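Local coordinates for lectin-like protein (Entamoeba histolytica HM-1:IMSS-A, PDB 5ZBT) that is of unknown function but, as a legume lectin-like domain of an ERGIC-53-like membrane protein, may bind D-mannose, at residues A[120-125]-A[138-143]; A[151-156]-A[196-201]; A[157-162]-A[184-189]. All coordinates share one frame; numbering follows the deposited sequence.

Interaction 1 (A[120-125]-A[138-143]); sequences KGIGIF and VLKNDG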
# COMPACT_ATOMS: atom_id res chain seq x y z
N LYS A 120 -11.05 -9.70 -4.15
CA LYS A 120 -10.73 -10.88 -3.36
C LYS A 120 -9.28 -10.79 -2.90
O LYS A 120 -8.35 -10.87 -3.71
CB LYS A 120 -11.01 -12.17 -4.14
CG LYS A 120 -11.01 -13.42 -3.26
CD LYS A 120 -11.19 -14.71 -4.08
CE LYS A 120 -12.66 -15.18 -4.06
NZ LYS A 120 -13.23 -15.56 -5.41
N GLY A 121 -9.08 -10.62 -1.61
CA GLY A 121 -7.74 -10.49 -1.08
C GLY A 121 -7.73 -9.53 0.10
O GLY A 121 -8.70 -9.46 0.86
N ILE A 122 -6.64 -8.78 0.19
CA ILE A 122 -6.32 -7.97 1.35
C ILE A 122 -6.02 -6.56 0.87
O ILE A 122 -5.26 -6.38 -0.10
CB ILE A 122 -5.13 -8.56 2.15
CG1 ILE A 122 -5.57 -9.77 2.95
CG2 ILE A 122 -4.49 -7.54 3.08
CD1 ILE A 122 -4.51 -10.85 3.04
N GLY A 123 -6.63 -5.57 1.51
CA GLY A 123 -6.26 -4.18 1.36
C GLY A 123 -5.68 -3.67 2.67
O GLY A 123 -6.27 -3.87 3.74
N ILE A 124 -4.51 -3.05 2.58
CA ILE A 124 -3.85 -2.40 3.71
C ILE A 124 -3.89 -0.90 3.43
O ILE A 124 -3.34 -0.44 2.42
CB ILE A 124 -2.41 -2.90 3.90
CG1 ILE A 124 -2.39 -4.42 3.96
CG2 ILE A 124 -1.77 -2.33 5.14
CD1 ILE A 124 -1.18 -5.02 3.32
N PHE A 125 -4.55 -0.14 4.31
CA PHE A 125 -4.86 1.26 4.06
C PHE A 125 -4.24 2.14 5.13
O PHE A 125 -4.27 1.81 6.32
CB PHE A 125 -6.38 1.49 4.01
CG PHE A 125 -7.13 0.53 3.12
CD1 PHE A 125 -6.72 0.30 1.82
CD2 PHE A 125 -8.23 -0.16 3.60
CE1 PHE A 125 -7.41 -0.59 0.99
CE2 PHE A 125 -8.92 -1.06 2.78
CZ PHE A 125 -8.50 -1.27 1.47
N VAL A 138 -6.62 -2.93 7.95
CA VAL A 138 -6.53 -4.09 7.08
C VAL A 138 -7.95 -4.58 6.85
O VAL A 138 -8.72 -4.72 7.80
CB VAL A 138 -5.65 -5.20 7.65
CG1 VAL A 138 -5.68 -6.40 6.74
CG2 VAL A 138 -4.20 -4.71 7.82
N LEU A 139 -8.28 -4.82 5.59
CA LEU A 139 -9.63 -5.19 5.18
C LEU A 139 -9.50 -6.40 4.26
O LEU A 139 -9.09 -6.26 3.11
CB LEU A 139 -10.30 -4.04 4.45
CG LEU A 139 -11.82 -4.03 4.46
CD1 LEU A 139 -12.28 -4.28 5.85
CD2 LEU A 139 -12.32 -2.68 4.02
N LYS A 140 -9.84 -7.58 4.77
CA LYS A 140 -9.87 -8.79 3.94
C LYS A 140 -11.27 -8.96 3.37
O LYS A 140 -12.26 -8.88 4.10
CB LYS A 140 -9.48 -10.03 4.74
CG LYS A 140 -9.43 -11.30 3.90
CD LYS A 140 -8.65 -12.39 4.61
CE LYS A 140 -8.28 -13.52 3.65
NZ LYS A 140 -9.47 -14.38 3.29
N ASN A 141 -11.34 -9.17 2.06
CA ASN A 141 -12.58 -9.26 1.31
C ASN A 141 -12.62 -10.60 0.57
O ASN A 141 -11.60 -11.08 0.07
CB ASN A 141 -12.70 -8.09 0.32
CG ASN A 141 -14.09 -7.98 -0.30
OD1 ASN A 141 -14.98 -8.82 -0.06
ND2 ASN A 141 -14.30 -6.91 -1.09
N ASP A 142 -13.81 -11.19 0.52
CA ASP A 142 -14.05 -12.46 -0.16
C ASP A 142 -14.89 -12.26 -1.43
O ASP A 142 -15.75 -13.07 -1.76
CB ASP A 142 -14.72 -13.44 0.80
CG ASP A 142 -14.75 -14.87 0.25
OD1 ASP A 142 -13.86 -15.22 -0.57
OD2 ASP A 142 -15.68 -15.64 0.63
N GLY A 143 -14.67 -11.15 -2.14
CA GLY A 143 -15.45 -10.88 -3.34
C GLY A 143 -16.82 -10.26 -3.14
O GLY A 143 -17.69 -10.41 -4.01

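Interaction 2 (A[151-156]-A[196-201]); sequences PEMYYQ and ITIEDI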
# COMPACT_ATOMS: atom_id res chain seq x y z
N PRO A 151 -17.06 -7.03 5.93
CA PRO A 151 -15.82 -7.64 5.43
C PRO A 151 -15.53 -8.94 6.15
O PRO A 151 -16.01 -9.20 7.25
CB PRO A 151 -14.75 -6.58 5.75
CG PRO A 151 -15.40 -5.65 6.73
CD PRO A 151 -16.84 -5.65 6.38
N GLU A 152 -14.73 -9.79 5.49
CA GLU A 152 -14.33 -11.04 6.11
C GLU A 152 -13.45 -10.81 7.34
O GLU A 152 -13.52 -11.58 8.31
CB GLU A 152 -13.62 -11.92 5.08
CG GLU A 152 -13.04 -13.18 5.67
CD GLU A 152 -12.44 -14.11 4.62
OE1 GLU A 152 -12.56 -13.83 3.40
OE2 GLU A 152 -11.86 -15.14 5.03
N MET A 153 -12.62 -9.76 7.32
CA MET A 153 -11.76 -9.38 8.44
C MET A 153 -11.53 -7.88 8.36
O MET A 153 -11.35 -7.34 7.27
CB MET A 153 -10.40 -10.08 8.41
CG MET A 153 -10.42 -11.59 8.36
SD MET A 153 -8.75 -12.22 8.60
CE MET A 153 -8.92 -13.90 7.98
N TYR A 154 -11.52 -7.22 9.52
CA TYR A 154 -11.23 -5.79 9.60
C TYR A 154 -10.45 -5.51 10.88
O TYR A 154 -10.91 -5.84 11.96
CB TYR A 154 -12.50 -4.94 9.55
CG TYR A 154 -12.19 -3.47 9.76
CD1 TYR A 154 -11.69 -2.69 8.72
CD2 TYR A 154 -12.33 -2.88 11.00
CE1 TYR A 154 -11.37 -1.34 8.91
CE2 TYR A 154 -12.01 -1.55 11.20
CZ TYR A 154 -11.54 -0.78 10.15
OH TYR A 154 -11.23 0.54 10.37
N TYR A 155 -9.29 -4.87 10.74
CA TYR A 155 -8.41 -4.54 11.84
C TYR A 155 -7.93 -3.10 11.66
O TYR A 155 -7.84 -2.61 10.53
CB TYR A 155 -7.18 -5.46 11.90
CG TYR A 155 -7.45 -6.91 12.31
CD1 TYR A 155 -8.06 -7.80 11.43
CD2 TYR A 155 -7.07 -7.38 13.56
CE1 TYR A 155 -8.29 -9.12 11.79
CE2 TYR A 155 -7.30 -8.70 13.93
CZ TYR A 155 -7.91 -9.56 13.04
OH TYR A 155 -8.15 -10.86 13.39
N GLN A 156 -7.59 -2.44 12.77
CA GLN A 156 -7.11 -1.08 12.63
C GLN A 156 -6.16 -0.73 13.76
O GLN A 156 -6.09 -1.40 14.79
CB GLN A 156 -8.26 -0.07 12.55
CG GLN A 156 -9.07 0.08 13.82
CD GLN A 156 -10.29 0.99 13.64
OE1 GLN A 156 -10.83 1.15 12.53
NE2 GLN A 156 -10.72 1.60 14.73
N ILE A 196 -0.72 -4.01 13.63
CA ILE A 196 -1.73 -5.06 13.49
C ILE A 196 -1.03 -6.40 13.38
O ILE A 196 -0.00 -6.54 12.69
CB ILE A 196 -2.64 -4.79 12.27
CG1 ILE A 196 -3.62 -3.65 12.56
CG2 ILE A 196 -3.37 -6.06 11.80
CD1 ILE A 196 -4.19 -3.00 11.30
N THR A 197 -1.57 -7.40 14.07
CA THR A 197 -1.24 -8.80 13.85
C THR A 197 -2.54 -9.54 13.58
O THR A 197 -3.51 -9.38 14.33
CB THR A 197 -0.53 -9.41 15.06
OG1 THR A 197 0.70 -8.71 15.29
CG2 THR A 197 -0.20 -10.86 14.82
N ILE A 198 -2.55 -10.35 12.53
CA ILE A 198 -3.71 -11.18 12.19
C ILE A 198 -3.26 -12.63 12.17
O ILE A 198 -2.39 -13.01 11.38
CB ILE A 198 -4.32 -10.81 10.83
CG1 ILE A 198 -4.56 -9.31 10.73
CG2 ILE A 198 -5.63 -11.57 10.62
CD1 ILE A 198 -5.13 -8.91 9.42
N GLU A 199 -3.87 -13.44 13.02
CA GLU A 199 -3.60 -14.87 13.01
C GLU A 199 -4.54 -15.59 12.04
O GLU A 199 -5.59 -15.08 11.65
CB GLU A 199 -3.74 -15.45 14.41
CG GLU A 199 -3.12 -14.59 15.48
CD GLU A 199 -1.64 -14.87 15.67
OE1 GLU A 199 -1.12 -15.81 15.03
OE2 GLU A 199 -1.01 -14.14 16.47
N ASP A 200 -4.12 -16.79 11.63
CA ASP A 200 -4.93 -17.68 10.81
C ASP A 200 -5.54 -16.96 9.59
O ASP A 200 -6.72 -17.09 9.27
CB ASP A 200 -6.02 -18.36 11.65
CG ASP A 200 -6.67 -19.52 10.93
OD1 ASP A 200 -5.94 -20.43 10.47
OD2 ASP A 200 -7.92 -19.52 10.82
N ILE A 201 -4.70 -16.21 8.88
CA ILE A 201 -5.10 -15.50 7.68
C ILE A 201 -4.32 -16.08 6.51
O ILE A 201 -3.10 -16.29 6.61
CB ILE A 201 -4.89 -13.98 7.81
CG1 ILE A 201 -5.25 -13.25 6.52
CG2 ILE A 201 -3.45 -13.65 8.23
CD1 ILE A 201 -5.20 -11.73 6.70

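Interaction 3 (A[157-162]-A[184-189]); sequences CSVANI and IEIMVN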
# COMPACT_ATOMS: atom_id res chain seq x y z
N CYS A 157 -5.41 0.33 13.53
CA CYS A 157 -4.51 0.89 14.51
C CYS A 157 -4.29 2.35 14.13
O CYS A 157 -4.76 2.81 13.08
CB CYS A 157 -3.18 0.12 14.55
SG CYS A 157 -1.91 0.84 13.46
N SER A 158 -3.57 3.06 14.97
CA SER A 158 -3.33 4.47 14.78
C SER A 158 -1.86 4.73 15.06
O SER A 158 -1.35 4.26 16.08
CB SER A 158 -4.23 5.28 15.71
OG SER A 158 -4.15 6.66 15.42
N VAL A 159 -1.18 5.45 14.16
CA VAL A 159 0.23 5.76 14.33
C VAL A 159 0.50 7.20 13.94
O VAL A 159 0.24 7.60 12.80
CB VAL A 159 1.16 4.83 13.52
CG1 VAL A 159 2.61 5.29 13.70
CG2 VAL A 159 1.00 3.39 13.98
N ALA A 160 1.06 7.98 14.87
CA ALA A 160 1.34 9.38 14.63
C ALA A 160 2.57 9.58 13.76
O ALA A 160 3.50 8.77 13.78
CB ALA A 160 1.53 10.12 15.96
N ASN A 161 2.54 10.66 12.98
CA ASN A 161 3.68 11.24 12.27
C ASN A 161 4.09 10.46 11.02
O ASN A 161 5.26 10.53 10.61
CB ASN A 161 4.88 11.39 13.21
CG ASN A 161 4.58 12.30 14.39
OD1 ASN A 161 4.77 11.92 15.55
ND2 ASN A 161 4.09 13.50 14.10
N ILE A 162 3.15 9.78 10.36
CA ILE A 162 3.51 8.97 9.20
C ILE A 162 4.05 9.84 8.07
O ILE A 162 5.13 9.56 7.52
CB ILE A 162 2.32 8.11 8.74
CG1 ILE A 162 2.08 6.96 9.71
CG2 ILE A 162 2.61 7.54 7.37
CD1 ILE A 162 0.73 6.27 9.50
N ILE A 184 1.57 -6.16 10.40
CA ILE A 184 1.76 -4.82 9.86
C ILE A 184 2.48 -4.00 10.91
O ILE A 184 2.05 -3.94 12.07
CB ILE A 184 0.43 -4.14 9.50
CG1 ILE A 184 -0.49 -5.09 8.71
CG2 ILE A 184 0.68 -2.86 8.72
CD1 ILE A 184 0.02 -5.49 7.37
N GLU A 185 3.58 -3.36 10.51
CA GLU A 185 4.31 -2.41 11.33
C GLU A 185 4.56 -1.18 10.48
O GLU A 185 4.43 -1.22 9.26
CB GLU A 185 5.64 -3.00 11.83
CG GLU A 185 5.45 -4.18 12.76
CD GLU A 185 6.65 -5.09 12.85
OE1 GLU A 185 7.69 -4.81 12.19
OE2 GLU A 185 6.57 -6.09 13.60
N ILE A 186 4.92 -0.08 11.13
CA ILE A 186 5.33 1.10 10.38
C ILE A 186 6.50 1.76 11.09
O ILE A 186 6.49 1.94 12.31
CB ILE A 186 4.16 2.10 10.16
CG1 ILE A 186 4.62 3.19 9.18
CG2 ILE A 186 3.69 2.71 11.45
CD1 ILE A 186 3.51 3.74 8.31
N MET A 187 7.55 2.05 10.33
CA MET A 187 8.76 2.68 10.84
C MET A 187 8.63 4.19 10.66
O MET A 187 8.62 4.69 9.53
CB MET A 187 10.01 2.15 10.13
CG MET A 187 11.33 2.52 10.85
SD MET A 187 11.78 4.28 10.74
CE MET A 187 11.82 4.50 8.96
N VAL A 188 8.55 4.91 11.78
CA VAL A 188 8.41 6.36 11.77
C VAL A 188 9.48 6.95 12.67
O VAL A 188 9.59 6.56 13.83
CB VAL A 188 7.01 6.80 12.24
CG1 VAL A 188 6.89 8.32 12.19
CG2 VAL A 188 5.93 6.14 11.41
N ASN A 189 10.27 7.88 12.13
CA ASN A 189 11.30 8.58 12.90
C ASN A 189 12.21 7.60 13.65
O ASN A 189 12.38 7.68 14.87
CB ASN A 189 10.67 9.58 13.86
CG ASN A 189 10.09 10.77 13.13
OD1 ASN A 189 10.72 11.31 12.22
ND2 ASN A 189 8.87 11.17 13.49

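Interaction 1 (A[120-125]-A[138-143])
G121 with N141 and G123 with L139 form the hydrogen-bonded pairs of an antiparallel beta hairpin, made by two neighbouring strands in one sheet of the legume lectin-like beta sandwich. The strand axes run at 160° to each other, antiparallel with a modest twist.

The ladder rests on four backbone bonds. G121 N donates to N141 O at 3.1 Å and its own O accepts from N141 N at 2.9 Å; two residues further on, G123 and L139 exchange the same pair of bonds, with L139 N reaching G123 O at 2.9 Å. G121 O has a second, weaker neighbour in the CA-H of K140, whose CA lies 3.4 Å away.

Apolar contacts occupy both faces of the hairpin. On the face shared by I122, I124 and V138, the side chains meet branch against branch, with I122 CG2 4.0 Å from V138 CG1. V138 also touches I196 and I198 of the opposing sheet, which identifies this face as the one turned into the sandwich. On the other face the F125 ring reaches L139, CE2 lying 3.7 Å from L139 CB, while L139 CD2 sits in the ring plane at the edge. The chi1 of -49° sets F125 CG beside its backbone N and swings the ring back over G123, where there is no side chain to meet it; F113 and W101 add further aromatic contacts.

Polar side chains gather toward the open end of the hairpin. On the L139 face the amide of N141 donates to V144 O; on the other, K140 is salt-bridged to E152. K120 and D142 run side by side in the same direction, but no salt bridge joins them: the approach is made by carbon, K120 CE standing 3.7 Å from D142 OD1.

Interaction 2 (A[151-156]-A[196-201])
The Y155 ring carries I198 on one face: CG1 stands 3.8 Å from the ring centroid and only 9° off the normal, a CH-pi contact over the centre. The rest of the isoleucine spreads across the same ring, CD1 reaching Y155 CD1 at 3.7 Å and CG2 lying 3.8 Å from Y155 CE1. I196 CG2 and the carbonyl of T197 approach the ring obliquely, T197 O being 3.9 Å from Y155 CE2.

At the root of the tyrosine, I196 takes over. Its CG2 comes to 3.9 Å from Y155 CB, and its CD1 extends to the backbone, 3.7 Å from Q156 CA. With chi1 at -70°, Y155 CG is anti to its carbonyl carbon, a setting that carries the ring along toward I198.

M153 continues the apolar row on the side of the 199-201 turn. Its chain is extended beyond CG, so that SD meets I198 CG2 at 3.8 Å while the terminal CE packs against I201 CG1 at 4.0 Å. I198 CG2 thus touches both the ring and the thioether, which approach it from the same general side.

Strands 153-158 and 191-198 are each an edge strand of their sheet in the sandwich, and they face each other here with antiparallel sense, at 155° between directions. At E152 and M153, which both face K140, the edge carries a classic beta bulge, with E152 salt-bridged to that lysine.

Each strand makes its backbone hydrogen bonds to its own sheet, M153 and Y155 to K140 and V138, I196 and I198 to I184 and L182. What holds 151-156 against 196-201 is therefore methyl, thioether and aromatic packing, without a directional polar bond; just beyond, the C157-C195 disulfide ties the same two strands covalently.

Interaction 3 (A[157-162]-A[184-189])
The two backbones converge from V159 and I186, whose CA atoms are 8.0 Å apart, to I162 and V188, at 6.1 Å, and they stay too far apart for strand pairing. Side chains fill the interval. V159 and I186 lie alongside with their tips heading opposite ways: V159 CG1 lies 3.6 Å and V159 CG2 3.8 Å from the same atom, I186 CG2. That methyl has been put there by the torsion of I186, whose chi1 of -171° sends CG1 away from the backbone N and leaves CG2 in the crowded position between N and the carbonyl carbon.

The other branch of I186 serves I162. The two side chains are set roughly perpendicular, and I186 CD1 comes to 3.8 Å from I162 CG1, with the remaining methyls of I162 close behind. One isoleucine thus bridges two residues of the loop.

On this flank of the legume lectin-like sandwich, strand 153-158, at the edge of one sheet, gives way to a loop that packs against strand 181-188 of the other; the disulfide from C157 to C195 covalently links the sheet edges beside it. I136 from the first sheet touches both I162 and I186 and so adds to the same apolar cluster.

V188 occupies the last inward position of its strand. Its two methyls divide the work, CG2 lying 4.1 Å from V159 CG1 and CG1 turning to the bend at N161. N161 has a left-handed backbone, phi 76°, and both its CB, at 3.8 Å, and its carbonyl O, at 3.2 Å, approach V188 CG1. Beyond V188 the strand turns off at N189, whose backbone N is hydrogen-bonded to D165 OD2.

Both segments of interaction 1 precede those of the other two in the chain; interaction 3 falls within the span bracketed by interaction 2. Centres of interactions 1 and 2 are about 9 Å apart, those of 2 and 3 about 18 Å, and those of 1 and 3 about 20 Å. Interaction 1 lies within one sheet, and strand 135-142 pairs there with strand 153-158, which supplies residues to both other contacts. Those two cross to the second sheet, reaching its neighbouring strands 191-198 and 181-188, themselves linked by I184 N to I196 O. Together, in-sheet bonding and cross-layer packing join the two sheets along this flank of the lectin-like domain.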